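Local coordinates for protein novel immune-type receptor 11 (Ictalurus punctatus, PDB 2QTE) that probably serves as a cell-surface immune receptor of bony fish, with a V-type immunoglobulin domain, in a family linked to allogeneic recognition, at residues F46-F58 and F67-N79. The protein carries 1 engineered substitution. Numbering follows the deposited sequence.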
loop_
_atom_site.group_PDB
_atom_site.type_symbol
_atom_site.label_atom_id
_atom_site.label_comp_id
_atom_site.label_asym_id
_atom_site.label_seq_id
_atom_site.Cartn_x
_atom_site.Cartn_y
_atom_site.Cartn_z
ATOM N N PHE A 46 -5.790 -6.318 -5.497
ATOM C CA PHE A 46 -6.608 -7.475 -5.173
ATOM C C PHE A 46 -7.842 -7.524 -6.015
ATOM O O PHE A 46 -8.161 -8.557 -6.612
ATOM C CB PHE A 46 -6.969 -7.451 -3.667
ATOM C CG PHE A 46 -7.716 -8.647 -3.202
ATOM C CD1 PHE A 46 -7.268 -9.913 -3.513
ATOM C CD2 PHE A 46 -8.867 -8.516 -2.430
ATOM C CE1 PHE A 46 -7.978 -11.045 -3.085
ATOM C CE2 PHE A 46 -9.578 -9.634 -1.995
ATOM C CZ PHE A 46 -9.116 -10.888 -2.303
ATOM N N VAL A 47 -8.576 -6.409 -6.038
ATOM C CA VAL A 47 -9.843 -6.316 -6.771
ATOM C C VAL A 47 -10.101 -4.854 -7.097
ATOM O O VAL A 47 -9.898 -4.023 -6.260
ATOM C CB VAL A 47 -11.051 -6.967 -5.991
ATOM C CG1 VAL A 47 -11.211 -6.402 -4.597
ATOM C CG2 VAL A 47 -12.340 -6.821 -6.741
ATOM N N ARG A 48 -10.500 -4.550 -8.330
ATOM C CA ARG A 48 -10.719 -3.178 -8.748
ATOM C C ARG A 48 -12.171 -2.902 -9.106
ATOM O O ARG A 48 -12.937 -3.805 -9.429
ATOM C CB ARG A 48 -9.790 -2.754 -9.904
ATOM C CG ARG A 48 -9.962 -3.533 -11.171
ATOM C CD ARG A 48 -8.754 -3.303 -12.107
ATOM N NE ARG A 48 -8.745 -4.237 -13.237
ATOM C CZ ARG A 48 -9.269 -3.992 -14.431
ATOM N NH1 ARG A 48 -9.203 -4.921 -15.379
ATOM N NH2 ARG A 48 -9.851 -2.824 -14.681
ATOM N N TYR A 49 -12.543 -1.638 -9.025
ATOM C CA TYR A 49 -13.814 -1.212 -9.589
ATOM C C TYR A 49 -13.794 -1.473 -11.094
ATOM O O TYR A 49 -12.750 -1.385 -11.750
ATOM C CB TYR A 49 -14.055 0.262 -9.286
ATOM C CG TYR A 49 -15.310 0.764 -9.905
ATOM C CD1 TYR A 49 -15.342 1.113 -11.260
ATOM C CD2 TYR A 49 -16.487 0.857 -9.153
ATOM C CE1 TYR A 49 -16.511 1.557 -11.860
ATOM C CE2 TYR A 49 -17.666 1.321 -9.725
ATOM C CZ TYR A 49 -17.665 1.672 -11.091
ATOM O OH TYR A 49 -18.825 2.117 -11.677
ATOM N N TYR A 50 -14.940 -1.863 -11.648
ATOM C CA TYR A 50 -14.919 -2.340 -13.021
ATOM C C TYR A 50 -16.232 -2.084 -13.766
ATOM O O TYR A 50 -17.311 -2.196 -13.207
ATOM C CB TYR A 50 -14.485 -3.820 -13.060
ATOM C CG TYR A 50 -14.368 -4.389 -14.454
ATOM C CD1 TYR A 50 -15.355 -5.250 -14.957
ATOM C CD2 TYR A 50 -13.285 -4.061 -15.285
ATOM C CE1 TYR A 50 -15.262 -5.782 -16.241
ATOM C CE2 TYR A 50 -13.180 -4.598 -16.578
ATOM C CZ TYR A 50 -14.185 -5.444 -17.045
ATOM O OH TYR A 50 -14.117 -5.981 -18.314
ATOM N N SER A 51 -16.132 -1.739 -15.039
ATOM C CA SER A 51 -17.333 -1.378 -15.798
ATOM C C SER A 51 -18.047 -2.619 -16.250
ATOM O O SER A 51 -17.742 -3.179 -17.300
ATOM C CB SER A 51 -17.012 -0.460 -16.994
ATOM O OG SER A 51 -16.938 0.887 -16.541
ATOM N N SER A 52 -18.988 -3.056 -15.427
ATOM C CA SER A 52 -19.699 -4.295 -15.672
ATOM C C SER A 52 -20.916 -4.358 -14.788
ATOM O O SER A 52 -21.151 -3.457 -13.958
ATOM C CB SER A 52 -18.795 -5.514 -15.428
ATOM O OG SER A 52 -18.536 -5.689 -14.041
ATOM N N ASN A 53 -21.704 -5.415 -14.981
ATOM C CA ASN A 53 -22.895 -5.619 -14.206
ATOM C C ASN A 53 -22.534 -5.775 -12.731
ATOM O O ASN A 53 -23.147 -5.147 -11.868
ATOM C CB ASN A 53 -23.712 -6.820 -14.736
ATOM C CG ASN A 53 -25.123 -6.856 -14.167
ATOM O OD1 ASN A 53 -25.723 -5.793 -13.954
ATOM N ND2 ASN A 53 -25.676 -8.082 -13.897
ATOM N N SER A 54 -21.524 -6.587 -12.424
ATOM C CA SER A 54 -21.145 -6.748 -11.015
ATOM C C SER A 54 -20.602 -5.427 -10.388
ATOM O O SER A 54 -20.954 -5.082 -9.239
ATOM C CB SER A 54 -20.211 -7.945 -10.831
ATOM O OG SER A 54 -18.907 -7.675 -11.317
ATOM N N GLY A 55 -19.846 -4.656 -11.174
ATOM C CA GLY A 55 -19.182 -3.421 -10.707
ATOM C C GLY A 55 -17.709 -3.587 -10.321
ATOM O O GLY A 55 -17.062 -2.643 -9.911
ATOM N N TYR A 56 -17.163 -4.795 -10.426
ATOM C CA TYR A 56 -15.856 -5.026 -9.851
ATOM C C TYR A 56 -15.213 -6.261 -10.468
ATOM O O TYR A 56 -15.927 -7.143 -10.970
ATOM C CB TYR A 56 -15.995 -5.171 -8.337
ATOM C CG TYR A 56 -16.865 -6.349 -7.872
ATOM C CD1 TYR A 56 -16.319 -7.615 -7.622
ATOM C CD2 TYR A 56 -18.253 -6.187 -7.669
ATOM C CE1 TYR A 56 -17.167 -8.680 -7.165
ATOM C CE2 TYR A 56 -19.055 -7.219 -7.248
ATOM C CZ TYR A 56 -18.517 -8.482 -7.013
ATOM O OH TYR A 56 -19.382 -9.494 -6.570
ATOM N N LYS A 57 -13.884 -6.334 -10.404
ATOM C CA LYS A 57 -13.141 -7.410 -11.042
ATOM C C LYS A 57 -11.924 -7.748 -10.226
ATOM O O LYS A 57 -11.070 -6.882 -9.983
ATOM C CB LYS A 57 -12.725 -6.985 -12.479
ATOM C CG LYS A 57 -12.123 -8.066 -13.338
ATOM C CD LYS A 57 -11.258 -7.491 -14.461
ATOM C CE LYS A 57 -10.486 -8.641 -15.126
ATOM N NZ LYS A 57 -9.410 -9.215 -14.240
ATOM N N PHE A 58 -11.817 -9.006 -9.824
ATOM C CA PHE A 58 -10.651 -9.499 -9.090
ATOM C C PHE A 58 -9.411 -9.623 -9.928
ATOM O O PHE A 58 -9.484 -9.678 -11.143
ATOM C CB PHE A 58 -10.938 -10.851 -8.371
ATOM C CG PHE A 58 -11.853 -10.700 -7.201
ATOM C CD1 PHE A 58 -11.359 -10.318 -5.985
ATOM C CD2 PHE A 58 -13.219 -10.869 -7.354
ATOM C CE1 PHE A 58 -12.224 -10.117 -4.898
ATOM C CE2 PHE A 58 -14.088 -10.703 -6.279
ATOM C CZ PHE A 58 -13.583 -10.303 -5.058
ATOM N N PHE A 67 -14.901 -14.639 -1.905
ATOM C CA PHE A 67 -14.907 -13.177 -1.956
ATOM C C PHE A 67 -15.928 -12.650 -2.938
ATOM O O PHE A 67 -16.164 -13.260 -3.991
ATOM C CB PHE A 67 -13.522 -12.615 -2.326
ATOM C CG PHE A 67 -12.455 -12.859 -1.250
ATOM C CD1 PHE A 67 -11.980 -14.149 -0.997
ATOM C CD2 PHE A 67 -11.954 -11.828 -0.519
ATOM C CE1 PHE A 67 -10.987 -14.384 0.027
ATOM C CE2 PHE A 67 -10.965 -12.025 0.481
ATOM C CZ PHE A 67 -10.486 -13.297 0.754
ATOM N N SER A 68 -16.495 -11.490 -2.609
ATOM C CA SER A 68 -17.430 -10.769 -3.481
ATOM C C SER A 68 -17.341 -9.340 -3.035
ATOM O O SER A 68 -16.548 -9.014 -2.146
ATOM C CB SER A 68 -18.870 -11.260 -3.344
ATOM O OG SER A 68 -19.335 -11.179 -2.013
ATOM N N MET A 69 -18.102 -8.475 -3.679
ATOM C CA MET A 69 -18.175 -7.087 -3.265
ATOM C C MET A 69 -19.597 -6.604 -3.371
ATOM O O MET A 69 -20.410 -7.166 -4.099
ATOM C CB MET A 69 -17.301 -6.210 -4.169
ATOM C CG MET A 69 -15.815 -6.419 -4.040
ATOM S SD MET A 69 -14.795 -5.058 -4.636
ATOM C CE MET A 69 -15.161 -3.930 -3.319
ATOM N N THR A 70 -19.884 -5.564 -2.599
ATOM C CA THR A 70 -21.077 -4.772 -2.750
ATOM C C THR A 70 -20.639 -3.446 -3.348
ATOM O O THR A 70 -19.916 -2.662 -2.700
ATOM C CB THR A 70 -21.710 -4.630 -1.381
ATOM O OG1 THR A 70 -22.059 -5.950 -0.923
ATOM C CG2 THR A 70 -22.989 -3.742 -1.421
ATOM N N VAL A 71 -21.009 -3.206 -4.606
ATOM C CA VAL A 71 -20.617 -1.971 -5.274
ATOM C C VAL A 71 -21.874 -1.217 -5.697
ATOM O O VAL A 71 -22.703 -1.760 -6.434
ATOM C CB VAL A 71 -19.710 -2.244 -6.486
ATOM C CG1 VAL A 71 -19.344 -0.946 -7.235
ATOM C CG2 VAL A 71 -18.434 -3.069 -6.028
ATOM N N ASN A 72 -22.017 0.016 -5.210
ATOM C CA ASN A 72 -23.080 0.912 -5.640
ATOM C C ASN A 72 -22.632 2.401 -5.615
ATOM O O ASN A 72 -21.443 2.681 -5.656
ATOM C CB ASN A 72 -24.380 0.663 -4.858
ATOM C CG ASN A 72 -24.243 0.841 -3.348
ATOM O OD1 ASN A 72 -23.669 1.818 -2.852
ATOM N ND2 ASN A 72 -24.813 -0.098 -2.603
ATOM N N ASP A 73 -23.575 3.336 -5.584
ATOM C CA ASP A 73 -23.243 4.769 -5.523
ATOM C C ASP A 73 -22.557 5.159 -4.215
ATOM O O ASP A 73 -21.935 6.230 -4.103
ATOM C CB ASP A 73 -24.518 5.616 -5.693
ATOM C CG ASP A 73 -24.861 5.900 -7.161
ATOM O OD1 ASP A 73 -26.078 6.102 -7.433
ATOM O OD2 ASP A 73 -23.944 5.923 -8.042
ATOM N N GLN A 74 -22.695 4.296 -3.210
ATOM C CA GLN A 74 -22.245 4.648 -1.884
ATOM C C GLN A 74 -21.173 3.709 -1.363
ATOM O O GLN A 74 -20.421 4.091 -0.463
ATOM C CB GLN A 74 -23.426 4.748 -0.912
ATOM C CG GLN A 74 -24.437 5.899 -1.264
ATOM C CD GLN A 74 -25.591 5.438 -2.172
ATOM O OE1 GLN A 74 -25.481 5.422 -3.407
ATOM N NE2 GLN A 74 -26.704 5.056 -1.548
ATOM N N LYS A 75 -21.071 2.513 -1.943
ATOM C CA LYS A 75 -20.294 1.435 -1.325
ATOM C C LYS A 75 -19.300 0.801 -2.255
ATOM O O LYS A 75 -19.567 0.615 -3.438
ATOM C CB LYS A 75 -21.234 0.328 -0.830
ATOM C CG LYS A 75 -22.150 0.732 0.297
ATOM C CD LYS A 75 -23.031 -0.421 0.726
ATOM C CE LYS A 75 -23.997 0.026 1.789
ATOM N NZ LYS A 75 -24.446 -1.111 2.644
ATOM N N PHE A 76 -18.150 0.430 -1.721
ATOM C CA PHE A 76 -17.246 -0.387 -2.472
ATOM C C PHE A 76 -16.728 -1.396 -1.458
ATOM O O PHE A 76 -15.531 -1.408 -1.113
ATOM C CB PHE A 76 -16.168 0.513 -3.056
ATOM C CG PHE A 76 -15.231 -0.171 -4.004
ATOM C CD1 PHE A 76 -15.688 -0.696 -5.212
ATOM C CD2 PHE A 76 -13.872 -0.261 -3.716
ATOM C CE1 PHE A 76 -14.835 -1.326 -6.086
ATOM C CE2 PHE A 76 -13.014 -0.901 -4.604
ATOM C CZ PHE A 76 -13.483 -1.428 -5.786
ATOM N N ASP A 77 -17.640 -2.201 -0.928
ATOM C CA ASP A 77 -17.295 -3.047 0.244
ATOM C C ASP A 77 -16.926 -4.461 -0.164
ATOM O O ASP A 77 -17.569 -5.043 -1.008
ATOM C CB ASP A 77 -18.436 -3.105 1.235
ATOM C CG ASP A 77 -18.953 -1.723 1.638
ATOM O OD1 ASP A 77 -18.224 -0.711 1.461
ATOM O OD2 ASP A 77 -20.069 -1.669 2.180
ATOM N N LEU A 78 -15.925 -5.025 0.511
ATOM C CA LEU A 78 -15.421 -6.339 0.192
ATOM C C LEU A 78 -16.044 -7.364 1.185
ATOM O O LEU A 78 -15.991 -7.142 2.372
ATOM C CB LEU A 78 -13.893 -6.258 0.322
ATOM C CG LEU A 78 -12.985 -7.441 -0.007
ATOM C CD1 LEU A 78 -13.175 -7.910 -1.431
ATOM C CD2 LEU A 78 -11.540 -6.991 0.253
ATOM N N ASN A 79 -16.650 -8.454 0.710
ATOM C CA ASN A 79 -17.205 -9.476 1.601
ATOM C C ASN A 79 -16.418 -10.788 1.472
ATOM O O ASN A 79 -15.852 -11.070 0.423
ATOM C CB ASN A 79 -18.624 -9.799 1.227
ATOM C CG ASN A 79 -19.437 -8.571 0.906
ATOM O OD1 ASN A 79 -19.584 -7.719 1.769
ATOM N ND2 ASN A 79 -19.968 -8.475 -0.313
HETATM O O HOH W 1 -22.760 -3.079 -8.678
#
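With CG set between its backbone N and carbonyl carbon (chi1 62°), Tyr56 lays its ring against Met69, whose own CG lies anti to the carbonyl carbon (chi1 -68°). Met69 CB sits squarely over the middle of that ring, 3.5 Å from the centroid, in a CH-pi contact. Beyond CB the methionine chain runs back past the tyrosine, so SD makes an oblique Met-aromatic contact and goes on to touch Val47 CG2 at 3.7 Å; its bend at chi3 then drops the CE methyl over the centre of the Phe76 ring. Val71 packs beside the tyrosine, CG2 3.5 Å from Tyr56 CD2, while its other methyl, CG1, reaches the Tyr49 ring. These residues fill one margin of the layer between the two sheets of a V-type immunoglobulin sandwich: strands 44-49 and 56-58 on one side, 67-71 and 76-80 on the other, no clear direct hydrogen bond between the segments, and the ring of Trp34, from strand 32-37, meeting that of Phe76 with the two planes nearly parallel. Replacing Tyr56 with an alanine would probably leave Met69 CB without its aromatic cover and open a gap beside Val71. Toward the other end, the edge of Phe46 points at a face of Phe67 in an offset edge-to-face pair, planes at 80° and centroids 5.2 Å apart; Phe62 meets both rings edge-to-face. Phe58 puts CZ 3.6 Å from Phe67 CB, and the edge of its ring faces Leu78 CD1. One water links the hairpin turn 50-55 to the end of strand 67-71, donating to Ser54 O at 2.8 Å and to Val71 O at 2.6 Å.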